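Local coordinates for protein ATP12 ATPase (Paracoccus denitrificans, PDB 2R31) that probably acts as an assembly chaperone for the F1 part of ATP synthase, as a bacterial member of the ATP12 family, at residues Leu152-Glu157 / Ser178-Leu183. Numbering follows the deposited sequence.
Sequences LKLRAE and SLILGL
L154 and E157 of helix 148-159 face L179, I180 and L183 of helix 179-186; the axes of the short segments 152-157 and 179-183 lie 12.0 Å apart and run in the same general direction, inclined at 39°. With no hydrogen bond between the segments, side chains span that gap. L154 carries most of the contact: its CB meets L179 CD2 at 3.8 Å, and its CD2 sits among L183 CD1 at 4.0 Å, I180 CD1 at 4.1 Å and, a little farther off, L179 CD2. The L154 and I180 side chains cross at about a right angle, methyl against methyl. I180 attains this although its CB does not point at the other helix: CG1 lies beside the backbone N (chi1 -58°), and chi2 (-48°) places CD1, the atom that reaches L154. L179 and L183 lie one helical turn apart, which puts both leucines on the same face, as expected of apolar helix-helix packing within the largely helical ATP12 fold. One turn beyond L154, the E157 CG methylene lies 4.2 Å from both L183 CD1 and L183 CD2, against the fork of the leucine. The glutamate chain bends at chi2, and OE2 forms a salt bridge with R187 NH1, just past the end of helix 179-186. At the start of that helix, S178 is the N-cap: its OG accepts from L181 N at 2.9 Å in a nearly straight bond. D100 bonds S178 OG through OD1 and I180 N through OD2, joining the helix start to the loop that holds D100.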
loop_
_atom_site.group_PDB
_atom_site.type_symbol
_atom_site.label_atom_id
_atom_site.label_comp_id
_atom_site.label_asym_id
_atom_site.label_seq_id
_atom_site.Cartn_x
_atom_site.Cartn_y
_atom_site.Cartn_z
ATOM N N LEU A 152 1.435 19.046 9.376
ATOM C CA LEU A 152 0.836 18.555 10.605
ATOM C C LEU A 152 -0.426 17.738 10.294
ATOM O O LEU A 152 -0.630 16.606 10.771
ATOM C CB LEU A 152 0.524 19.712 11.567
ATOM C CG LEU A 152 -0.186 19.501 12.886
ATOM C CD1 LEU A 152 -0.019 20.728 13.783
ATOM C CD2 LEU A 152 -1.697 19.259 12.738
ATOM N N LYS A 153 -1.336 18.332 9.536
ATOM C CA LYS A 153 -2.605 17.656 9.260
ATOM C C LYS A 153 -2.372 16.319 8.614
ATOM O O LYS A 153 -3.068 15.334 8.927
ATOM C CB LYS A 153 -3.498 18.540 8.412
ATOM C CG LYS A 153 -4.038 19.744 9.231
ATOM C CD LYS A 153 -5.326 20.331 8.818
ATOM C CE LYS A 153 -5.766 21.376 9.812
ATOM N NZ LYS A 153 -6.244 22.712 9.332
ATOM N N LEU A 154 -1.421 16.240 7.690
ATOM C CA LEU A 154 -1.164 14.976 6.983
ATOM C C LEU A 154 -0.503 13.964 7.920
ATOM O O LEU A 154 -0.835 12.770 7.879
ATOM C CB LEU A 154 -0.352 15.256 5.738
ATOM C CG LEU A 154 -1.125 15.971 4.625
ATOM C CD1 LEU A 154 -0.205 16.463 3.530
ATOM C CD2 LEU A 154 -2.245 15.093 4.048
ATOM N N ARG A 155 0.403 14.400 8.798
ATOM C CA ARG A 155 0.949 13.547 9.854
ATOM C C ARG A 155 -0.165 12.970 10.699
ATOM O O ARG A 155 -0.188 11.761 11.020
ATOM C CB ARG A 155 1.927 14.281 10.778
ATOM C CG ARG A 155 3.363 14.382 10.306
ATOM C CD ARG A 155 4.139 13.061 10.503
ATOM N NE ARG A 155 5.571 13.299 10.291
ATOM C CZ ARG A 155 6.388 13.781 11.215
ATOM N NH1 ARG A 155 7.666 13.980 10.885
ATOM N NH2 ARG A 155 5.987 14.062 12.444
ATOM N N ALA A 156 -1.100 13.833 11.117
ATOM C CA ALA A 156 -2.161 13.393 12.016
ATOM C C ALA A 156 -3.069 12.393 11.327
ATOM O O ALA A 156 -3.530 11.429 11.970
ATOM C CB ALA A 156 -2.952 14.602 12.526
ATOM N N GLU A 157 -3.360 12.590 10.065
ATOM C CA GLU A 157 -4.200 11.679 9.316
ATOM C C GLU A 157 -3.590 10.294 9.310
ATOM O O GLU A 157 -4.260 9.282 9.577
ATOM C CB GLU A 157 -4.421 12.210 7.891
ATOM C CG GLU A 157 -5.379 11.358 7.107
ATOM C CD GLU A 157 -6.833 11.514 7.516
ATOM O OE1 GLU A 157 -7.193 12.466 8.202
ATOM O OE2 GLU A 157 -7.638 10.624 7.118
ATOM N N SER A 178 3.576 9.065 -3.397
ATOM C CA SER A 178 2.582 10.081 -3.117
ATOM C C SER A 178 1.758 9.701 -1.888
ATOM O O SER A 178 1.051 8.691 -1.892
ATOM C CB SER A 178 1.630 10.256 -4.299
ATOM O OG SER A 178 0.598 11.168 -4.014
ATOM N N LEU A 179 1.817 10.562 -0.851
ATOM C CA LEU A 179 0.867 10.387 0.249
ATOM C C LEU A 179 -0.545 10.654 -0.201
ATOM O O LEU A 179 -1.464 9.951 0.249
ATOM C CB LEU A 179 1.266 11.326 1.422
ATOM C CG LEU A 179 0.341 11.206 2.628
ATOM C CD1 LEU A 179 0.312 9.828 3.213
ATOM C CD2 LEU A 179 0.785 12.223 3.688
ATOM N N ILE A 180 -0.761 11.676 -1.038
ATOM C CA ILE A 180 -2.125 11.978 -1.460
ATOM C C ILE A 180 -2.752 10.804 -2.208
ATOM O O ILE A 180 -3.920 10.459 -1.952
ATOM C CB ILE A 180 -2.191 13.272 -2.261
ATOM C CG1 ILE A 180 -1.652 14.468 -1.454
ATOM C CG2 ILE A 180 -3.605 13.530 -2.769
ATOM C CD1 ILE A 180 -2.202 14.592 -0.010
ATOM N N LEU A 181 -2.018 10.182 -3.141
ATOM C CA LEU A 181 -2.610 9.040 -3.822
ATOM C C LEU A 181 -2.876 7.895 -2.890
ATOM O O LEU A 181 -3.901 7.187 -3.010
ATOM C CB LEU A 181 -1.730 8.559 -4.981
ATOM C CG LEU A 181 -1.564 9.530 -6.162
ATOM C CD1 LEU A 181 -0.638 8.911 -7.194
ATOM C CD2 LEU A 181 -2.893 9.900 -6.783
ATOM N N GLY A 182 -1.996 7.636 -1.910
ATOM C CA GLY A 182 -2.261 6.563 -0.976
ATOM C C GLY A 182 -3.490 6.826 -0.100
ATOM O O GLY A 182 -4.333 5.942 0.094
ATOM N N LEU A 183 -3.569 8.051 0.438
ATOM C CA LEU A 183 -4.736 8.414 1.234
ATOM C C LEU A 183 -6.015 8.373 0.395
ATOM O O LEU A 183 -7.067 7.969 0.885
ATOM C CB LEU A 183 -4.577 9.788 1.891
ATOM C CG LEU A 183 -3.492 9.855 2.970
ATOM C CD1 LEU A 183 -3.333 11.283 3.440
ATOM C CD2 LEU A 183 -3.771 8.943 4.122
#